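Local coordinates for protein terminase large subunit (Thermus phage G20c, PDB 5M1P) that packages viral DNA as the large subunit of an ATP-driven motor and cuts it through the metal-dependent nuclease domain present here, at residues I15-E20 and T59-C64; Y37-D42 and A78-L83; L65-G70 and D146-D151; T115-P118 and S123-E126; L117-S122 and L182-S187. One frame throughout, in Å; residues are numbered along the deposited sequence.

Contact 1: I15-E20 and T59-C64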
# COMPACT_ATOMS: atom_id res chain seq x y z
N ILE A 15 -7.64 8.75 -10.21
CA ILE A 15 -8.54 9.72 -9.59
C ILE A 15 -7.85 10.28 -8.36
O ILE A 15 -7.30 9.54 -7.54
CB ILE A 15 -9.89 9.11 -9.24
CG1 ILE A 15 -10.61 8.72 -10.53
CG2 ILE A 15 -10.75 10.08 -8.42
CD1 ILE A 15 -11.77 7.78 -10.33
N LEU A 16 -7.89 11.60 -8.25
CA LEU A 16 -7.19 12.33 -7.21
C LEU A 16 -8.20 12.86 -6.22
O LEU A 16 -9.16 13.52 -6.61
CB LEU A 16 -6.38 13.45 -7.84
CG LEU A 16 -5.46 13.03 -8.99
CD1 LEU A 16 -4.70 14.25 -9.49
CD2 LEU A 16 -4.50 11.94 -8.55
N LEU A 17 -7.96 12.58 -4.94
CA LEU A 17 -8.93 12.86 -3.89
C LEU A 17 -8.39 13.85 -2.87
O LEU A 17 -7.25 13.71 -2.40
CB LEU A 17 -9.26 11.56 -3.15
CG LEU A 17 -9.76 10.39 -3.99
CD1 LEU A 17 -9.80 9.11 -3.15
CD2 LEU A 17 -11.12 10.71 -4.56
N PRO A 18 -9.22 14.84 -2.47
CA PRO A 18 -8.78 15.72 -1.40
C PRO A 18 -8.76 14.97 -0.06
O PRO A 18 -9.43 13.95 0.08
CB PRO A 18 -9.85 16.82 -1.40
CG PRO A 18 -11.07 16.11 -1.84
CD PRO A 18 -10.63 15.08 -2.84
N TYR A 19 -7.96 15.46 0.87
CA TYR A 19 -7.83 14.81 2.17
C TYR A 19 -7.53 15.83 3.25
O TYR A 19 -7.18 16.98 2.95
CB TYR A 19 -6.72 13.74 2.14
CG TYR A 19 -5.36 14.29 1.78
CD1 TYR A 19 -4.97 14.41 0.44
CD2 TYR A 19 -4.46 14.75 2.76
CE1 TYR A 19 -3.73 14.95 0.10
CE2 TYR A 19 -3.22 15.27 2.42
CZ TYR A 19 -2.87 15.37 1.09
OH TYR A 19 -1.64 15.89 0.73
N GLU A 20 -7.65 15.39 4.49
CA GLU A 20 -7.20 16.15 5.65
C GLU A 20 -5.99 15.42 6.22
O GLU A 20 -6.06 14.21 6.47
CB GLU A 20 -8.29 16.24 6.71
CG GLU A 20 -7.94 17.20 7.85
CD GLU A 20 -9.00 17.26 8.94
OE1 GLU A 20 -9.85 16.35 9.03
OE2 GLU A 20 -8.95 18.24 9.73
N THR A 59 -16.27 1.00 -3.25
CA THR A 59 -16.08 2.11 -4.19
C THR A 59 -14.75 2.09 -4.95
O THR A 59 -14.61 2.78 -5.96
CB THR A 59 -16.15 3.46 -3.47
OG1 THR A 59 -15.02 3.60 -2.61
CG2 THR A 59 -17.46 3.59 -2.68
N GLY A 60 -13.77 1.33 -4.45
CA GLY A 60 -12.44 1.31 -5.06
C GLY A 60 -11.61 2.53 -4.73
O GLY A 60 -10.59 2.76 -5.39
N ALA A 61 -12.01 3.31 -3.72
CA ALA A 61 -11.28 4.51 -3.32
C ALA A 61 -10.54 4.32 -2.01
O ALA A 61 -11.04 3.71 -1.07
CB ALA A 61 -12.23 5.69 -3.21
N ILE A 62 -9.32 4.85 -1.96
CA ILE A 62 -8.58 4.93 -0.72
C ILE A 62 -9.28 5.93 0.20
O ILE A 62 -9.54 7.08 -0.18
CB ILE A 62 -7.11 5.35 -0.96
CG1 ILE A 62 -6.37 4.29 -1.79
CG2 ILE A 62 -6.40 5.65 0.35
CD1 ILE A 62 -6.28 2.92 -1.14
N ALA A 63 -9.63 5.46 1.40
CA ALA A 63 -10.30 6.28 2.41
C ALA A 63 -9.30 6.95 3.34
O ALA A 63 -9.57 8.03 3.88
CB ALA A 63 -11.26 5.43 3.22
N CYS A 64 -8.14 6.31 3.56
CA CYS A 64 -7.15 6.81 4.50
C CYS A 64 -5.82 6.17 4.15
O CYS A 64 -5.79 4.99 3.76
CB CYS A 64 -7.57 6.40 5.92
SG CYS A 64 -6.51 7.07 7.20
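Leu-17 reaches across from strand 15-17 to the side chain of Ala-61 and the carbonyl oxygen of Ile-62. Its CB points toward segment 59-64 but stays too far off to touch it. CG lies anti to the carbonyl carbon (chi1 -56°) and carries the chain outward. At CG the side chain forks. CD2 leaves on the side of the fork that makes no contact with 59-64. CD1, anti to CA (chi2 170°), does the touching. It sits 3.6 Å from Ile-62 O and 4.2 Å from Ala-61 CB. So one methyl meets a backbone carbonyl and a small apolar side chain. The CB of Ala-61 points back toward Leu-17, while Ile-62 offers its backbone carbonyl and sends its side chain elsewhere. The two strands belong to the large mixed sheet of the RNase H-like fold but are not neighbours in it, since strand 25-27 lies between them in the order. Leu-17 pairs through its backbone with Val-143 and Asn-145, not with 59-64. On the other segment an ST turn leads into strand 61-69: Thr-59 OG1 accepts from Ala-61 N at 3.2 Å. Further on, Ala-63 and Cys-64 both face Val-54 in a classic beta bulge. The side chain of Leu-17 also touches Val-28 and Ala-142, and that of Ile-62 touches Pro-144, Ser-53 and Leu-55.

Contact 2: Y37-D42 and A78-L83. With CA (calcium ion), chain C.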
# COMPACT_ATOMS: atom_id res chain seq x y z
N TYR A 37 -13.98 -2.73 4.02
CA TYR A 37 -12.66 -2.17 3.79
C TYR A 37 -11.58 -3.21 3.99
O TYR A 37 -11.76 -4.21 4.70
CB TYR A 37 -12.40 -1.05 4.80
CG TYR A 37 -13.32 0.13 4.68
CD1 TYR A 37 -14.62 0.11 5.20
CD2 TYR A 37 -12.90 1.29 4.06
CE1 TYR A 37 -15.45 1.20 5.10
CE2 TYR A 37 -13.73 2.39 3.95
CZ TYR A 37 -15.01 2.34 4.48
OH TYR A 37 -15.84 3.45 4.40
N CYS A 38 -10.43 -2.96 3.36
CA CYS A 38 -9.22 -3.71 3.67
C CYS A 38 -8.10 -2.69 3.76
O CYS A 38 -8.29 -1.53 3.38
CB CYS A 38 -8.94 -4.79 2.63
SG CYS A 38 -8.41 -4.16 1.03
N ILE A 39 -6.95 -3.13 4.26
CA ILE A 39 -5.81 -2.26 4.46
C ILE A 39 -4.56 -2.92 3.91
O ILE A 39 -4.14 -3.96 4.42
CB ILE A 39 -5.57 -1.96 5.96
CG1 ILE A 39 -6.88 -1.46 6.61
CG2 ILE A 39 -4.42 -0.98 6.14
CD1 ILE A 39 -6.78 -1.19 8.10
N GLY A 40 -3.97 -2.34 2.87
CA GLY A 40 -2.68 -2.81 2.37
C GLY A 40 -1.59 -2.36 3.32
O GLY A 40 -1.54 -1.17 3.64
N ALA A 41 -0.73 -3.27 3.77
CA ALA A 41 0.27 -2.92 4.77
C ALA A 41 1.66 -3.37 4.34
O ALA A 41 1.92 -4.57 4.18
CB ALA A 41 -0.10 -3.52 6.10
N ASP A 42 2.49 -2.36 4.10
CA ASP A 42 3.91 -2.46 3.82
C ASP A 42 4.58 -1.95 5.09
O ASP A 42 4.44 -0.78 5.45
CB ASP A 42 4.26 -1.57 2.61
CG ASP A 42 5.73 -1.60 2.25
OD1 ASP A 42 6.52 -0.88 2.89
OD2 ASP A 42 6.10 -2.32 1.30
N ALA A 78 0.23 -1.49 16.41
CA ALA A 78 -0.83 -0.75 17.12
C ALA A 78 -1.55 0.23 16.20
O ALA A 78 -2.77 0.39 16.29
CB ALA A 78 -0.26 0.00 18.32
N ARG A 79 -0.81 0.87 15.30
CA ARG A 79 -1.42 1.84 14.37
C ARG A 79 -2.30 1.10 13.37
O ARG A 79 -3.41 1.55 13.02
CB ARG A 79 -0.35 2.67 13.65
CG ARG A 79 0.48 3.58 14.55
CD ARG A 79 -0.28 4.71 15.21
NE ARG A 79 0.62 5.58 15.98
CZ ARG A 79 0.27 6.37 17.00
NH1 ARG A 79 1.21 7.11 17.60
NH2 ARG A 79 -0.98 6.43 17.45
N LEU A 80 -1.84 -0.06 12.93
CA LEU A 80 -2.63 -0.93 12.06
C LEU A 80 -3.92 -1.40 12.75
O LEU A 80 -5.00 -1.38 12.15
CB LEU A 80 -1.77 -2.12 11.67
CG LEU A 80 -2.07 -2.96 10.45
CD1 LEU A 80 -2.39 -2.13 9.22
CD2 LEU A 80 -0.83 -3.81 10.21
N LYS A 81 -3.81 -1.79 14.02
CA LYS A 81 -4.98 -2.16 14.83
C LYS A 81 -6.00 -1.03 14.88
O LYS A 81 -7.22 -1.24 14.68
CB LYS A 81 -4.55 -2.53 16.24
CG LYS A 81 -5.67 -2.97 17.16
CD LYS A 81 -5.09 -3.45 18.48
CE LYS A 81 -6.16 -4.11 19.33
NZ LYS A 81 -6.96 -3.08 20.02
N ALA A 82 -5.52 0.17 15.17
CA ALA A 82 -6.41 1.32 15.26
C ALA A 82 -7.10 1.62 13.93
O ALA A 82 -8.31 1.83 13.91
CB ALA A 82 -5.67 2.54 15.79
N LEU A 83 -6.35 1.59 12.84
CA LEU A 83 -6.94 1.79 11.50
C LEU A 83 -7.98 0.74 11.17
O LEU A 83 -9.04 1.05 10.65
CB LEU A 83 -5.87 1.74 10.40
CG LEU A 83 -5.06 3.01 10.20
CD1 LEU A 83 -3.86 2.72 9.31
CD2 LEU A 83 -5.93 4.11 9.59
CA CA C . 8.47 -0.39 3.99
O HOH W 1 9.58 -1.91 2.62
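Ile-39 and Leu-80 lie alongside each other, pointing opposite ways, between strand 37-42 and helix 78-83. Ile-39 CG2 is 3.9 Å from Leu-80 CD1, methyl to methyl. The CG of Leu-80 lies anti to its backbone N (chi1 -160°), which brings the isopropyl fork near the strand. Both prongs of that fork meet Ala-41: its CB is 4.1 Å from Leu-80 CD1 and 4.2 Å from Leu-80 CD2. The other branch slants across Leu-83, with Ile-39 CD1 3.8 Å from both Leu-83 CB and Leu-83 C. The helix runs nearly antiparallel to the strand (162°), their axes 10.2 Å apart at closest. Ile-39 and Ala-41 use one face of this central strand of the RNase H-like sheet; on the other Gly-40 packs against Leu-184 of helix 177-186. At the strand end Asp-42 OD1 binds the calcium ion at 2.3 Å, with the carboxylates of Asp-48 and Asp-177, the backbone carbonyls of Phe-43 and Tyr-49, and a water. The meeting side chains are all buried hydrocarbon, and the one backbone atom touched is Leu-83 C. With no hydrogen bond between the segments, the contact probably rests on close packing and exclusion of water.

Contact 3: L65-G70 and D146-D151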
# COMPACT_ATOMS: atom_id res chain seq x y z
N LEU A 65 -4.74 6.93 4.26
CA LEU A 65 -3.40 6.38 4.06
C LEU A 65 -2.52 6.88 5.19
O LEU A 65 -2.45 8.08 5.41
CB LEU A 65 -2.86 6.82 2.71
CG LEU A 65 -1.50 6.20 2.35
CD1 LEU A 65 -1.45 5.89 0.86
CD2 LEU A 65 -0.32 7.07 2.76
N GLU A 66 -1.88 5.96 5.91
CA GLU A 66 -1.00 6.32 7.02
C GLU A 66 0.40 5.93 6.63
O GLU A 66 0.63 4.83 6.13
CB GLU A 66 -1.42 5.62 8.31
CG GLU A 66 -0.61 6.07 9.52
CD GLU A 66 -1.26 5.75 10.85
OE1 GLU A 66 -2.23 4.98 10.89
OE2 GLU A 66 -0.81 6.32 11.87
N ARG A 67 1.33 6.86 6.84
CA ARG A 67 2.72 6.66 6.45
C ARG A 67 3.65 7.26 7.49
O ARG A 67 3.45 8.38 7.93
CB ARG A 67 2.96 7.31 5.09
CG ARG A 67 4.41 7.25 4.61
CD ARG A 67 4.46 7.50 3.12
NE ARG A 67 5.79 7.44 2.50
CZ ARG A 67 6.64 8.46 2.38
NH1 ARG A 67 6.38 9.67 2.89
NH2 ARG A 67 7.78 8.27 1.73
N MET A 68 4.66 6.51 7.88
CA MET A 68 5.72 7.09 8.70
C MET A 68 6.96 6.26 8.56
O MET A 68 6.95 5.22 7.93
CB MET A 68 5.29 7.22 10.17
CG MET A 68 4.99 5.91 10.88
SD MET A 68 3.55 5.02 10.26
CE MET A 68 3.52 3.69 11.46
N ASN A 69 8.06 6.75 9.10
CA ASN A 69 9.25 5.93 9.26
C ASN A 69 9.78 6.10 10.66
O ASN A 69 9.48 7.07 11.35
CB ASN A 69 10.31 6.18 8.18
CG ASN A 69 11.16 7.41 8.44
OD1 ASN A 69 10.68 8.41 8.97
ND2 ASN A 69 12.44 7.34 8.07
N GLY A 70 10.56 5.12 11.07
CA GLY A 70 11.11 5.09 12.41
C GLY A 70 10.14 4.74 13.52
O GLY A 70 10.52 4.82 14.68
N ASP A 146 -1.74 13.72 -3.14
CA ASP A 146 -0.58 14.08 -2.36
C ASP A 146 0.61 13.89 -3.27
O ASP A 146 0.79 12.82 -3.84
CB ASP A 146 -0.48 13.17 -1.14
CG ASP A 146 0.76 13.42 -0.34
OD1 ASP A 146 0.82 14.45 0.37
OD2 ASP A 146 1.68 12.60 -0.45
N LYS A 147 1.45 14.91 -3.38
CA LYS A 147 2.53 14.88 -4.35
C LYS A 147 3.49 13.71 -4.11
O LYS A 147 3.96 13.10 -5.06
CB LYS A 147 3.30 16.19 -4.33
N THR A 148 3.76 13.39 -2.85
CA THR A 148 4.66 12.28 -2.53
C THR A 148 4.14 10.94 -3.07
O THR A 148 4.90 10.14 -3.60
CB THR A 148 4.89 12.19 -1.03
OG1 THR A 148 5.39 13.45 -0.56
CG2 THR A 148 5.91 11.08 -0.70
N ILE A 149 2.83 10.72 -2.94
CA ILE A 149 2.20 9.51 -3.46
C ILE A 149 2.29 9.48 -4.98
O ILE A 149 2.68 8.46 -5.57
CB ILE A 149 0.71 9.44 -3.04
CG1 ILE A 149 0.58 9.27 -1.52
CG2 ILE A 149 0.03 8.30 -3.77
CD1 ILE A 149 -0.84 9.31 -0.98
N LEU A 150 1.89 10.57 -5.61
CA LEU A 150 1.88 10.64 -7.06
C LEU A 150 3.28 10.48 -7.64
O LEU A 150 3.48 9.77 -8.61
CB LEU A 150 1.24 11.94 -7.52
CG LEU A 150 -0.23 12.12 -7.10
CD1 LEU A 150 -0.77 13.41 -7.69
CD2 LEU A 150 -1.11 10.95 -7.51
N ASP A 151 4.23 11.14 -7.01
CA ASP A 151 5.65 11.03 -7.39
C ASP A 151 6.17 9.59 -7.29
O ASP A 151 6.88 9.12 -8.18
CB ASP A 151 6.54 11.93 -6.54
CG ASP A 151 6.42 13.41 -6.88
OD1 ASP A 151 5.79 13.76 -7.90
OD2 ASP A 151 7.00 14.21 -6.12
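This is a mixed contact, apolar at Leu-65 and Ile-149 and part polar at Arg-67 and Thr-148. It joins strand 61-69 of the large sheet to the first turn of helix 147-154. Leu-65 and Ile-149 reach toward each other tip to tip, CD1 to CD1, at 3.9 Å. Arg-67 is stretched out along its chain and lies roughly perpendicular to the Thr-148 side chain. The methyl of Thr-148 lies over one face of the guanidinium, with CG2 3.9 Å from Arg-67 NH1 and 4.1 Å from Arg-67 CZ. Ile-178 of helix 177-186 touches Arg-67, Thr-148 and Ile-149. Asp-146 is the N-cap of the helix; its OD2 takes a weak bond of 3.3 Å from Ile-149 N. Its OD1 makes a salt bridge with Arg-21. Asp-146 OD2 is 6.5 Å from Arg-67 NH1, so any pull between them is probably modest. Arg-67 also makes a cation-pi contact with Tyr-49, whose carbonyl binds the calcium ion. The side chain of Arg-67 is about 5 Å from that of Asp-177, another calcium ligand. The strand thus brings a basic side chain to the rim of the acidic metal site of an RNase H-like nuclease.

Contact 4: T115-P118 and S123-E126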
# COMPACT_ATOMS: atom_id res chain seq x y z
N THR A 115 -4.67 -11.10 6.47
CA THR A 115 -4.34 -12.16 5.54
C THR A 115 -2.92 -11.89 5.06
O THR A 115 -2.62 -10.78 4.62
CB THR A 115 -5.31 -12.18 4.34
OG1 THR A 115 -6.62 -12.46 4.82
CG2 THR A 115 -4.94 -13.25 3.34
N PRO A 116 -2.02 -12.90 5.17
CA PRO A 116 -0.66 -12.69 4.67
C PRO A 116 -0.59 -12.72 3.14
O PRO A 116 -1.23 -13.57 2.49
CB PRO A 116 0.12 -13.88 5.27
CG PRO A 116 -0.90 -14.94 5.46
CD PRO A 116 -2.22 -14.25 5.71
N LEU A 117 0.15 -11.77 2.59
CA LEU A 117 0.48 -11.75 1.17
C LEU A 117 1.97 -11.41 1.07
O LEU A 117 2.33 -10.27 0.80
CB LEU A 117 -0.40 -10.73 0.42
CG LEU A 117 -0.61 -11.05 -1.06
CD1 LEU A 117 -1.69 -10.15 -1.65
CD2 LEU A 117 0.68 -10.93 -1.87
N PRO A 118 2.84 -12.41 1.32
CA PRO A 118 4.28 -12.13 1.30
C PRO A 118 4.78 -11.81 -0.10
O PRO A 118 4.57 -12.59 -1.03
CB PRO A 118 4.90 -13.44 1.81
CG PRO A 118 3.90 -14.49 1.54
CD PRO A 118 2.56 -13.82 1.63
N SER A 123 8.12 -12.31 -9.24
CA SER A 123 6.86 -12.82 -9.82
C SER A 123 5.61 -12.36 -9.05
O SER A 123 4.63 -11.92 -9.65
CB SER A 123 6.87 -14.35 -9.89
OG SER A 123 5.70 -14.84 -10.52
N VAL A 124 5.66 -12.48 -7.73
CA VAL A 124 4.55 -12.03 -6.88
C VAL A 124 4.38 -10.51 -7.00
O VAL A 124 3.26 -10.01 -7.13
CB VAL A 124 4.79 -12.41 -5.40
CG1 VAL A 124 3.77 -11.75 -4.47
CG2 VAL A 124 4.74 -13.92 -5.25
N LYS A 125 5.49 -9.80 -6.96
CA LYS A 125 5.47 -8.34 -7.10
C LYS A 125 4.84 -7.94 -8.43
O LYS A 125 4.03 -7.01 -8.46
CB LYS A 125 6.89 -7.78 -6.99
CG LYS A 125 6.98 -6.26 -7.06
CD LYS A 125 8.35 -5.77 -6.64
CE LYS A 125 8.49 -5.73 -5.13
NZ LYS A 125 9.86 -5.34 -4.71
N GLU A 126 5.19 -8.64 -9.50
CA GLU A 126 4.68 -8.28 -10.83
C GLU A 126 3.18 -8.51 -10.95
O GLU A 126 2.49 -7.71 -11.58
CB GLU A 126 5.47 -9.01 -11.92
CG GLU A 126 6.85 -8.41 -12.13
CD GLU A 126 7.91 -9.40 -12.59
OE1 GLU A 126 7.58 -10.42 -13.25
OE2 GLU A 126 9.09 -9.15 -12.29
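Val-124 turns one methyl, CG1, onto the chain at Leu-117 and Pro-118. The setting is a strand-loop-helix connection in the RNase H-like fold, where edge strand 114-116 leads into helix 122-137. The nearest partner of CG1 is the carbonyl oxygen of Pro-118, at 3.6 Å. Next comes Leu-117, whose CD2 lies 4.1 Å from Val-124 CG1. These two side chains pass side by side, head to tail. CG1 lies anti to the backbone N of Val-124 (chi1 170°), and this aims it at the loop. The contact lies near the surface. In the next shell, Leu-117 is held by a backbone bond to Ala-94 of the neighbouring strand, and its side chain also reaches helix 177-186. The ring of Pro-118 packs on Thr-96 and Trp-97, and its side chain is about 5 Å from that of Asp-95, a probable metal ligand. On the helix side, the hydroxyl of Ser-121 caps the first turn by bonding to the backbone N of Val-124. Val-124 CG1 also touches Val-119 CA, in the connecting loop.

Contact 5: L117-S122 and L182-S187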
# COMPACT_ATOMS: atom_id res chain seq x y z
N LEU A 117 0.15 -11.77 2.59
CA LEU A 117 0.48 -11.75 1.17
C LEU A 117 1.97 -11.41 1.07
O LEU A 117 2.33 -10.27 0.80
CB LEU A 117 -0.40 -10.73 0.42
CG LEU A 117 -0.61 -11.05 -1.06
CD1 LEU A 117 -1.69 -10.15 -1.65
CD2 LEU A 117 0.68 -10.93 -1.87
N PRO A 118 2.84 -12.41 1.32
CA PRO A 118 4.28 -12.13 1.30
C PRO A 118 4.78 -11.81 -0.10
O PRO A 118 4.57 -12.59 -1.03
CB PRO A 118 4.90 -13.44 1.81
CG PRO A 118 3.90 -14.49 1.54
CD PRO A 118 2.56 -13.82 1.63
N VAL A 119 5.45 -10.67 -0.23
CA VAL A 119 5.96 -10.23 -1.53
C VAL A 119 7.35 -10.84 -1.66
O VAL A 119 8.38 -10.19 -1.49
CB VAL A 119 5.93 -8.70 -1.68
CG1 VAL A 119 6.40 -8.30 -3.08
CG2 VAL A 119 4.51 -8.16 -1.47
N LYS A 120 7.33 -12.13 -1.99
CA LYS A 120 8.49 -13.01 -1.78
C LYS A 120 9.31 -13.26 -3.03
O LYS A 120 10.31 -13.99 -2.98
CB LYS A 120 8.04 -14.34 -1.18
CG LYS A 120 7.12 -15.18 -2.05
CD LYS A 120 6.54 -16.35 -1.26
CE LYS A 120 7.55 -17.47 -1.09
NZ LYS A 120 7.59 -18.33 -2.30
N SER A 121 8.90 -12.67 -4.15
CA SER A 121 9.62 -12.79 -5.40
C SER A 121 9.22 -11.68 -6.35
O SER A 121 8.19 -11.02 -6.16
CB SER A 121 9.33 -14.12 -6.08
OG SER A 121 7.99 -14.16 -6.53
N SER A 122 10.02 -11.51 -7.39
CA SER A 122 9.69 -10.59 -8.46
C SER A 122 8.39 -11.01 -9.15
O SER A 122 7.61 -10.14 -9.55
CB SER A 122 10.84 -10.52 -9.47
OG SER A 122 11.07 -11.77 -10.06
N LEU A 182 -0.34 0.35 -1.74
CA LEU A 182 -1.48 0.49 -2.65
C LEU A 182 -1.75 -0.79 -3.43
O LEU A 182 -2.90 -1.19 -3.58
CB LEU A 182 -1.28 1.66 -3.61
CG LEU A 182 -1.29 3.05 -2.99
CD1 LEU A 182 -0.82 4.05 -4.03
CD2 LEU A 182 -2.66 3.44 -2.44
N ALA A 183 -0.70 -1.44 -3.92
CA ALA A 183 -0.87 -2.68 -4.67
C ALA A 183 -1.44 -3.80 -3.79
O ALA A 183 -2.30 -4.57 -4.24
CB ALA A 183 0.46 -3.11 -5.28
N LEU A 184 -0.98 -3.88 -2.55
CA LEU A 184 -1.52 -4.84 -1.58
C LEU A 184 -3.01 -4.61 -1.34
O LEU A 184 -3.77 -5.57 -1.35
CB LEU A 184 -0.75 -4.78 -0.27
CG LEU A 184 0.67 -5.36 -0.35
CD1 LEU A 184 1.51 -4.85 0.80
CD2 LEU A 184 0.67 -6.89 -0.38
N ALA A 185 -3.41 -3.36 -1.18
CA ALA A 185 -4.83 -3.03 -1.00
C ALA A 185 -5.65 -3.43 -2.22
O ALA A 185 -6.64 -4.16 -2.11
CB ALA A 185 -5.01 -1.56 -0.71
N TYR A 186 -5.23 -2.95 -3.38
CA TYR A 186 -5.96 -3.18 -4.62
C TYR A 186 -5.94 -4.62 -5.12
O TYR A 186 -6.75 -4.98 -5.98
CB TYR A 186 -5.51 -2.21 -5.72
CG TYR A 186 -6.18 -0.85 -5.60
CD1 TYR A 186 -7.48 -0.66 -6.05
CD2 TYR A 186 -5.54 0.21 -4.96
CE1 TYR A 186 -8.11 0.57 -5.91
CE2 TYR A 186 -6.16 1.45 -4.83
CZ TYR A 186 -7.45 1.63 -5.29
OH TYR A 186 -8.04 2.87 -5.14
N SER A 187 -5.06 -5.47 -4.58
CA SER A 187 -5.11 -6.90 -4.85
C SER A 187 -6.45 -7.53 -4.49
O SER A 187 -6.79 -8.60 -4.99
CB SER A 187 -4.01 -7.65 -4.10
OG SER A 187 -4.31 -7.75 -2.72
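Leu-184 of helix 177-186 packs against Leu-117 and Val-119, in the loop between strand 114-116 and helix 122-137. This loop runs over the C-terminal helix of the RNase H-like domain and holds an inverse gamma turn centred on Val-119. The apolar contacts all use one methyl of Leu-184, CD2. It lies 4.1 Å from Leu-117 CB and 4.2 Å from Val-119 CG2. The side chains of Val-119 and Leu-184 meet at a slant. Leu-128 of helix 122-137 touches Leu-117, Val-119 and Ser-187, so a third element joins the packing. Two contacts pair carbon with oxygen. Leu-184 CD2 is 3.9 Å from Leu-117 O. The CD1 branch of Leu-117 passes 3.7 Å from Ser-187 OG and is slightly farther from Ser-187 CB. No hydrogen bond crosses between the segments. The amide of Val-119 bonds to a carboxylate oxygen of Asp-95, a probable ligand of one of the two catalytic metals. That bond may help to position the acid. The hydroxyl of Ser-187 turns back on its own chain. Its OG stands between the backbone N and the carbonyl carbon (chi1 74°) and donates to Leu-184 O at 2.6 Å. The donor is tilted 26° from the carbonyl plane, and the C=O...OG angle is 141°.

In the fold
Contact 2 is fully buried; contacts 1, 3 and 5 are partly buried, and contact 4 lies at the surface. Contacts 1 and 3 share strand 61-69. Contacts 4 and 5 share Leu-117 and Pro-118, with centres only 4 Å apart. Helix 177-186 of contact 5 lies across strand 37-42 from contact 2. Contact 1 touches contact 5 through Gly-60 O and Tyr-186 OH, 2.6 Å apart. None of the five has a hydrogen bond across its segments. In contact 2 the touching side chains are all hydrocarbon. The others also set methyls against carbonyls, a hydroxyl or a guanidinium. Contact 1 alone lies away from the metal site.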